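Local coordinates for protein type I modular polyketide synthase (Streptomyces albus subsp. albus, PDB 6IYR) that probably loads a malonyl-type extender unit from coenzyme A onto the acyl carrier protein of module 8 during salinomycin chain assembly, at residues V216-S220 / V377-V383; W275-L279 / G297-L302. All blocks are in the same frame, centred on the assembly; numbering follows the deposited sequence.

Overall arrangement
Both contacts lie in the acyltransferase domain, their centres about 24 Å and their nearest atoms about 12 Å apart. Along the chain, contact 2 is nested between the two segments of contact 1. The centre of contact 1 is about 12 Å from the centre of the chain, where parallel-sheet strand 215-218 faces helix 379-388. That of contact 2, about 30 Å out, belongs to the small subdomain built on the mixed sheet, where the loop into strand 279-286 meets helix 296-308. That strand links them: it starts at L279 of contact 2, and strand 377-378 of contact 1 pairs parallel to it. The probable active-site serine thus lies in the larger subdomain, beside the junction with the smaller.

Contact 1. Residues V216-S220 / V377-V383; sequences VIGHS and VRFEDAV
What is probably the nucleophile elbow, the GxSxG turn of the acyltransferase with S220 as its serine, is backed by residues 377-383: V377 CG1 lies 3.5 Å from the centroid of the H219 ring and only 3° off its normal, a CH-pi contact over the centre of one face. The methyl reaches this place because it stands anti to the backbone N of V377 (chi1 174°), while CG2 is turned to the backbone of S220, 3.9 Å from S220 N. H219 NE2 is hydrogen-bonded to N285, which, with the methyl over the face, would restrain the ring's rotation. H219 CD2 also meets F379 CB at 3.8 Å, obliquely to the ring; the two rings are inclined at 50°, neither stacked nor edge-to-face. In an alpha/beta-hydrolase-like core, strand residues 216-218 lead into this elbow and run nearly antiparallel to helical residues 379-383, 9.6 Å away between axes. I217 bridges the two elements, its CD1 3.7 Å from F379 CE1 and 4.2 Å from V383 CG2, its CG2 near A382 CB. S220 OG is hydrogen-bonded to H323, consistent with a Ser-His pair, and a phosphate ion, probably from the crystallisation liquor, lies near S220.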
ATOM      1  N   VAL A 216     -10.456  -4.045  -2.896  1.00 27.96           N
ATOM      2  CA  VAL A 216      -9.407  -4.005  -1.885  1.00 25.52           C
ATOM      3  C   VAL A 216      -8.904  -5.404  -1.508  1.00 33.12           C
ATOM      4  O   VAL A 216      -9.618  -6.425  -1.537  1.00 28.53           O
ATOM      5  CB  VAL A 216      -9.805  -3.241  -0.613  1.00 28.24           C
ATOM      6  CG1 VAL A 216     -10.276  -1.810  -0.945  1.00 29.18           C
ATOM      7  CG2 VAL A 216     -10.898  -3.994   0.146  1.00 29.84           C
ATOM      8  N   ILE A 217      -7.619  -5.454  -1.230  1.00 29.36           N
ATOM      9  CA  ILE A 217      -6.991  -6.657  -0.749  1.00 34.62           C
ATOM     10  C   ILE A 217      -6.070  -6.268   0.390  1.00 30.18           C
ATOM     11  O   ILE A 217      -5.431  -5.237   0.371  1.00 25.80           O
ATOM     12  CB  ILE A 217      -6.276  -7.504  -1.811  1.00 40.00           C
ATOM     13  CG1 ILE A 217      -5.208  -6.709  -2.533  1.00 39.27           C
ATOM     14  CG2 ILE A 217      -7.268  -8.119  -2.774  1.00 38.93           C
ATOM     15  CD1 ILE A 217      -4.425  -7.573  -3.482  1.00 66.69           C
ATOM     16  N   GLY A 218      -6.035  -7.121   1.386  1.00 24.45           N
ATOM     17  CA  GLY A 218      -5.247  -6.869   2.581  1.00 23.46           C
ATOM     18  C   GLY A 218      -4.374  -8.071   2.894  1.00 26.24           C
ATOM     19  O   GLY A 218      -4.639  -9.210   2.438  1.00 31.09           O
ATOM     20  N   HIS A 219      -3.266  -7.792   3.565  1.00 29.61           N
ATOM     21  CA  HIS A 219      -2.287  -8.798   3.897  1.00 29.06           C
ATOM     22  C   HIS A 219      -2.174  -8.821   5.425  1.00 25.49           C
ATOM     23  O   HIS A 219      -1.803  -7.857   6.058  1.00 25.00           O
ATOM     24  CB  HIS A 219      -0.948  -8.493   3.215  1.00 26.76           C
ATOM     25  CG  HIS A 219       0.034  -9.617   3.277  1.00 28.77           C
ATOM     26  ND1 HIS A 219       0.541 -10.083   4.466  1.00 28.40           N
ATOM     27  CD2 HIS A 219       0.690 -10.283   2.301  1.00 28.86           C
ATOM     28  CE1 HIS A 219       1.394 -11.059   4.222  1.00 31.20           C
ATOM     29  NE2 HIS A 219       1.507 -11.197   2.915  1.00 37.57           N
ATOM     30  N   SER A 220      -2.606  -9.914   6.025  1.00 25.26           N
ATOM     31  CA  SER A 220      -2.709  -9.989   7.475  1.00 24.57           C
ATOM     32  C   SER A 220      -3.459  -8.794   8.058  1.00 25.57           C
ATOM     33  O   SER A 220      -4.644  -8.598   7.759  1.00 27.02           O
ATOM     34  CB  SER A 220      -1.303 -10.122   8.110  1.00 36.39           C
ATOM     35  OG  SER A 220      -1.407 -10.596   9.457  1.00 36.69           O
ATOM     36  N   VAL A 377      -1.682 -16.347   4.700  1.00 27.76           N
ATOM     37  CA  VAL A 377      -2.151 -15.225   3.935  1.00 25.83           C
ATOM     38  C   VAL A 377      -1.978 -15.626   2.482  1.00 28.30           C
ATOM     39  O   VAL A 377      -0.874 -15.747   1.996  1.00 27.48           O
ATOM     40  CB  VAL A 377      -1.309 -13.976   4.216  1.00 30.15           C
ATOM     41  CG1 VAL A 377      -1.713 -12.835   3.307  1.00 30.47           C
ATOM     42  CG2 VAL A 377      -1.388 -13.582   5.672  1.00 22.39           C
ATOM     43  N   ARG A 378      -3.083 -15.851   1.795  1.00 26.43           N
ATOM     44  CA  ARG A 378      -3.031 -16.245   0.395  1.00 28.05           C
ATOM     45  C   ARG A 378      -3.032 -15.037  -0.543  1.00 28.73           C
ATOM     46  O   ARG A 378      -3.957 -14.827  -1.301  1.00 24.70           O
ATOM     47  CB  ARG A 378      -4.180 -17.187   0.084  1.00 33.88           C
ATOM     48  CG  ARG A 378      -4.399 -18.210   1.173  1.00 50.67           C
ATOM     49  CD  ARG A 378      -5.218 -19.396   0.717  1.00 67.94           C
ATOM     50  NE  ARG A 378      -5.454 -20.308   1.831  1.00 94.23           N
ATOM     51  CZ  ARG A 378      -4.680 -21.343   2.139  1.00 84.36           C
ATOM     52  NH1 ARG A 378      -4.982 -22.097   3.184  1.00 56.55           N
ATOM     53  NH2 ARG A 378      -3.617 -21.623   1.401  1.00 74.48           N
ATOM     54  N   PHE A 379      -1.976 -14.249  -0.459  1.00 26.23           N
ATOM     55  CA  PHE A 379      -1.851 -13.046  -1.253  1.00 26.63           C
ATOM     56  C   PHE A 379      -1.725 -13.272  -2.747  1.00 31.76           C
ATOM     57  O   PHE A 379      -2.451 -12.679  -3.517  1.00 30.50           O
ATOM     58  CB  PHE A 379      -0.715 -12.190  -0.724  1.00 28.45           C
ATOM     59  CG  PHE A 379      -0.640 -10.845  -1.345  1.00 26.41           C
ATOM     60  CD1 PHE A 379      -1.534  -9.864  -1.000  1.00 27.70           C
ATOM     61  CD2 PHE A 379       0.337 -10.557  -2.261  1.00 30.33           C
ATOM     62  CE1 PHE A 379      -1.464  -8.620  -1.565  1.00 28.38           C
ATOM     63  CE2 PHE A 379       0.411  -9.316  -2.832  1.00 27.75           C
ATOM     64  CZ  PHE A 379      -0.486  -8.350  -2.481  1.00 25.12           C
ATOM     65  N   GLU A 380      -0.899 -14.230  -3.147  1.00 29.39           N
ATOM     66  CA  GLU A 380      -0.693 -14.515  -4.558  1.00 29.06           C
ATOM     67  C   GLU A 380      -1.981 -14.960  -5.219  1.00 35.26           C
ATOM     68  O   GLU A 380      -2.273 -14.566  -6.320  1.00 30.78           O
ATOM     69  CB  GLU A 380       0.378 -15.587  -4.771  1.00 30.18           C
ATOM     70  CG  GLU A 380       0.491 -16.048  -6.210  1.00 32.83           C
ATOM     71  CD  GLU A 380       1.272 -17.331  -6.393  1.00 43.82           C
ATOM     72  OE1 GLU A 380       1.704 -17.938  -5.408  1.00 47.36           O
ATOM     73  OE2 GLU A 380       1.449 -17.745  -7.538  1.00 45.59           O
ATOM     74  N   ASP A 381      -2.744 -15.771  -4.515  1.00 32.47           N
ATOM     75  CA  ASP A 381      -3.991 -16.285  -4.996  1.00 44.85           C
ATOM     76  C   ASP A 381      -4.965 -15.169  -5.289  1.00 28.82           C
ATOM     77  O   ASP A 381      -5.610 -15.173  -6.305  1.00 30.13           O
ATOM     78  CB  ASP A 381      -4.577 -17.112  -3.883  1.00 55.53           C
ATOM     79  CG  ASP A 381      -4.973 -18.449  -4.331  1.00 78.21           C
ATOM     80  OD1 ASP A 381      -4.323 -19.409  -3.887  1.00106.94           O
ATOM     81  OD2 ASP A 381      -5.930 -18.535  -5.119  1.00 73.32           O
ATOM     82  N   ALA A 382      -5.046 -14.210  -4.392  1.00 24.40           N
ATOM     83  CA  ALA A 382      -5.922 -13.090  -4.574  1.00 26.87           C
ATOM     84  C   ALA A 382      -5.508 -12.277  -5.785  1.00 31.71           C
ATOM     85  O   ALA A 382      -6.332 -11.894  -6.583  1.00 31.09           O
ATOM     86  CB  ALA A 382      -5.909 -12.227  -3.346  1.00 32.98           C
ATOM     87  N   VAL A 383      -4.213 -12.053  -5.938  1.00 26.69           N
ATOM     88  CA  VAL A 383      -3.728 -11.287  -7.060  1.00 25.73           C
ATOM     89  C   VAL A 383      -4.058 -11.982  -8.375  1.00 28.81           C
ATOM     90  O   VAL A 383      -4.490 -11.349  -9.311  1.00 29.37           O
ATOM     91  CB  VAL A 383      -2.223 -10.996  -6.958  1.00 31.00           C
ATOM     92  CG1 VAL A 383      -1.721 -10.374  -8.244  1.00 32.60           C
ATOM     93  CG2 VAL A 383      -1.934 -10.090  -5.783  1.00 28.64           C
TER

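Contact 2. Residues W275-L279 / G297-L302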
ATOM      1  N   TRP A 275       9.409 -30.038  10.250  1.00 34.05           N
ATOM      2  CA  TRP A 275       9.446 -29.391  11.546  1.00 29.80           C
ATOM      3  C   TRP A 275       8.123 -29.436  12.257  1.00 29.88           C
ATOM      4  O   TRP A 275       8.019 -28.990  13.399  1.00 27.70           O
ATOM      5  CB  TRP A 275       9.878 -27.920  11.366  1.00 32.81           C
ATOM      6  CG  TRP A 275      11.358 -27.737  11.184  1.00 27.85           C
ATOM      7  CD1 TRP A 275      12.260 -27.508  12.170  1.00 28.03           C
ATOM      8  CD2 TRP A 275      12.115 -27.802   9.965  1.00 29.68           C
ATOM      9  NE1 TRP A 275      13.510 -27.417  11.659  1.00 31.73           N
ATOM     10  CE2 TRP A 275      13.451 -27.542  10.300  1.00 28.49           C
ATOM     11  CE3 TRP A 275      11.781 -27.949   8.619  1.00 29.28           C
ATOM     12  CZ2 TRP A 275      14.451 -27.439   9.352  1.00 30.99           C
ATOM     13  CZ3 TRP A 275      12.772 -27.828   7.675  1.00 30.80           C
ATOM     14  CH2 TRP A 275      14.091 -27.581   8.045  1.00 31.76           C
ATOM     15  N   GLY A 276       7.047 -29.705  11.535  1.00 26.33           N
ATOM     16  CA  GLY A 276       5.747 -29.817  12.202  1.00 28.39           C
ATOM     17  C   GLY A 276       5.257 -28.484  12.713  1.00 32.72           C
ATOM     18  O   GLY A 276       5.552 -27.429  12.131  1.00 29.25           O
ATOM     19  N   GLU A 277       4.657 -28.498  13.895  1.00 31.96           N
ATOM     20  CA  GLU A 277       4.157 -27.260  14.507  1.00 35.93           C
ATOM     21  C   GLU A 277       5.202 -26.206  14.897  1.00 31.29           C
ATOM     22  O   GLU A 277       4.851 -25.150  15.413  1.00 26.05           O
ATOM     23  CB  GLU A 277       3.307 -27.515  15.741  1.00 41.79           C
ATOM     24  CG  GLU A 277       2.954 -28.952  16.010  1.00 65.11           C
ATOM     25  CD  GLU A 277       1.901 -29.437  15.075  1.00 66.46           C
ATOM     26  OE1 GLU A 277       1.488 -30.603  15.222  1.00 81.55           O
ATOM     27  OE2 GLU A 277       1.528 -28.652  14.172  1.00 94.50           O
ATOM     28  N   ARG A 278       6.469 -26.505  14.703  1.00 25.97           N
ATOM     29  CA  ARG A 278       7.516 -25.548  14.996  1.00 32.10           C
ATOM     30  C   ARG A 278       7.649 -24.478  13.899  1.00 27.19           C
ATOM     31  O   ARG A 278       8.315 -23.487  14.099  1.00 25.84           O
ATOM     32  CB  ARG A 278       8.852 -26.248  15.226  1.00 26.92           C
ATOM     33  CG  ARG A 278       8.852 -27.270  16.341  1.00 31.38           C
ATOM     34  CD  ARG A 278      10.236 -27.857  16.531  1.00 46.46           C
ATOM     35  NE  ARG A 278      11.147 -26.855  17.023  1.00 34.87           N
ATOM     36  CZ  ARG A 278      12.400 -26.716  16.633  1.00 43.09           C
ATOM     37  NH1 ARG A 278      13.131 -25.751  17.146  1.00 38.90           N
ATOM     38  NH2 ARG A 278      12.913 -27.530  15.734  1.00 37.42           N
ATOM     39  N   LEU A 279       7.034 -24.725  12.745  1.00 24.96           N
ATOM     40  CA  LEU A 279       7.057 -23.841  11.580  1.00 28.47           C
ATOM     41  C   LEU A 279       5.666 -23.824  10.967  1.00 35.87           C
ATOM     42  O   LEU A 279       4.860 -24.699  11.251  1.00 24.00           O
ATOM     43  CB  LEU A 279       8.032 -24.311  10.502  1.00 26.43           C
ATOM     44  CG  LEU A 279       9.513 -24.257  10.841  1.00 25.69           C
ATOM     45  CD1 LEU A 279      10.332 -24.755   9.673  1.00 31.20           C
ATOM     46  CD2 LEU A 279       9.960 -22.853  11.260  1.00 28.93           C
ATOM     47  N   GLY A 297      14.560 -21.184  16.827  1.00 28.74           N
ATOM     48  CA  GLY A 297      15.581 -22.226  16.512  1.00 30.98           C
ATOM     49  C   GLY A 297      15.219 -22.949  15.231  1.00 27.12           C
ATOM     50  O   GLY A 297      16.075 -23.234  14.349  1.00 27.66           O
ATOM     51  N   ALA A 298      13.922 -23.139  15.043  1.00 26.43           N
ATOM     52  CA  ALA A 298      13.451 -23.803  13.805  1.00 24.80           C
ATOM     53  C   ALA A 298      13.694 -22.945  12.590  1.00 22.60           C
ATOM     54  O   ALA A 298      14.059 -23.432  11.514  1.00 27.26           O
ATOM     55  CB  ALA A 298      11.981 -24.152  13.931  1.00 28.44           C
ATOM     56  N   LEU A 299      13.566 -21.637  12.766  1.00 26.65           N
ATOM     57  CA  LEU A 299      13.797 -20.722  11.681  1.00 25.53           C
ATOM     58  C   LEU A 299      15.276 -20.720  11.295  1.00 28.20           C
ATOM     59  O   LEU A 299      15.611 -20.554  10.121  1.00 28.50           O
ATOM     60  CB  LEU A 299      13.406 -19.308  12.101  1.00 28.42           C
ATOM     61  CG  LEU A 299      12.060 -18.672  11.786  1.00 40.29           C
ATOM     62  CD1 LEU A 299      11.021 -19.582  11.205  1.00 38.28           C
ATOM     63  CD2 LEU A 299      11.516 -17.890  12.963  1.00 38.36           C
ATOM     64  N   ASP A 300      16.166 -20.726  12.276  1.00 29.48           N
ATOM     65  CA  ASP A 300      17.608 -20.826  11.949  1.00 31.28           C
ATOM     66  C   ASP A 300      17.905 -22.074  11.089  1.00 26.97           C
ATOM     67  O   ASP A 300      18.732 -22.032  10.182  1.00 31.21           O
ATOM     68  CB  ASP A 300      18.472 -20.890  13.232  1.00 31.97           C
ATOM     69  CG  ASP A 300      18.517 -19.561  13.999  1.00 32.55           C
ATOM     70  OD1 ASP A 300      18.332 -18.508  13.375  1.00 40.04           O
ATOM     71  OD2 ASP A 300      18.647 -19.583  15.231  1.00 46.17           O
ATOM     72  N   GLU A 301      17.360 -23.221  11.477  1.00 27.64           N
ATOM     73  CA  GLU A 301      17.664 -24.445  10.738  1.00 32.08           C
ATOM     74  C   GLU A 301      16.952 -24.513   9.398  1.00 27.57           C
ATOM     75  O   GLU A 301      17.526 -24.971   8.418  1.00 26.02           O
ATOM     76  CB  GLU A 301      17.402 -25.699  11.563  1.00 39.53           C
ATOM     77  CG  GLU A 301      16.377 -25.495  12.631  1.00 54.71           C
ATOM     78  CD  GLU A 301      16.425 -26.522  13.740  1.00 50.65           C
ATOM     79  OE1 GLU A 301      15.386 -27.183  13.904  1.00 41.32           O
ATOM     80  OE2 GLU A 301      17.385 -26.539  14.547  1.00 43.52           O
ATOM     81  N   LEU A 302      15.817 -23.828   9.293  1.00 28.86           N
ATOM     82  CA  LEU A 302      15.183 -23.656   7.968  1.00 28.09           C
ATOM     83  C   LEU A 302      16.062 -22.865   6.998  1.00 26.70           C
ATOM     84  O   LEU A 302      16.304 -23.288   5.851  1.00 27.71           O
ATOM     85  CB  LEU A 302      13.811 -22.950   8.116  1.00 27.51           C
ATOM     86  CG  LEU A 302      13.189 -22.599   6.748  1.00 28.36           C
ATOM     87  CD1 LEU A 302      12.845 -23.888   6.043  1.00 31.97           C
ATOM     88  CD2 LEU A 302      11.947 -21.750   6.945  1.00 31.27           C
TER
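G297 opens the helical side of the contact beside the guanidinium of R278, whose NH1 lies 4.0 Å from G297 C. A298 follows, the residue whose CA comes nearest to that of R278. Its CB sits over the centre of one face of the R278 guanidinium, 3.7 Å from R278 CZ, and also packs on L279 CD2 at 3.6 Å and on W275 CD1. A single methyl thus meets three side chains of residues 275-279. L299 points its CB away from the loop, yet its CD1 returns to L279 CD2 at 3.4 Å, tighter than usual van der Waals contact.

The fold places these groups where the chain leaves helix 265-273, turns through G276 with positive phi and a short 3-10 segment, and enters strand 279-286; helix 296-308 lies against this loop within the small ferredoxin-like subdomain of the acyltransferase.

E301 supplies the polar link. Its OE1 accepts two hydrogen bonds, from W275 NE1 at 2.9 Å with an N-H...O angle of 153°, and from R278 NH2 at 3.1 Å, the latter a salt bridge. The indole bond uses the anti lone pair and lies nearly in the ring plane, whereas the arginine comes from the syn side, 32° out of the carboxylate plane. The carboxylate stands almost perpendicular to the guanidinium, and two donors share OE1; the positive charge would probably stabilise its ionised form. R278 reaches it through a bend at chi3 (67°), which turns the guanidinium back over A298.

L302 finishes the apolar side, its CD1 4.3 Å from W275 CZ3 and its CB near L279 CD1. L302 also rests on V259 and V292 of the sheet.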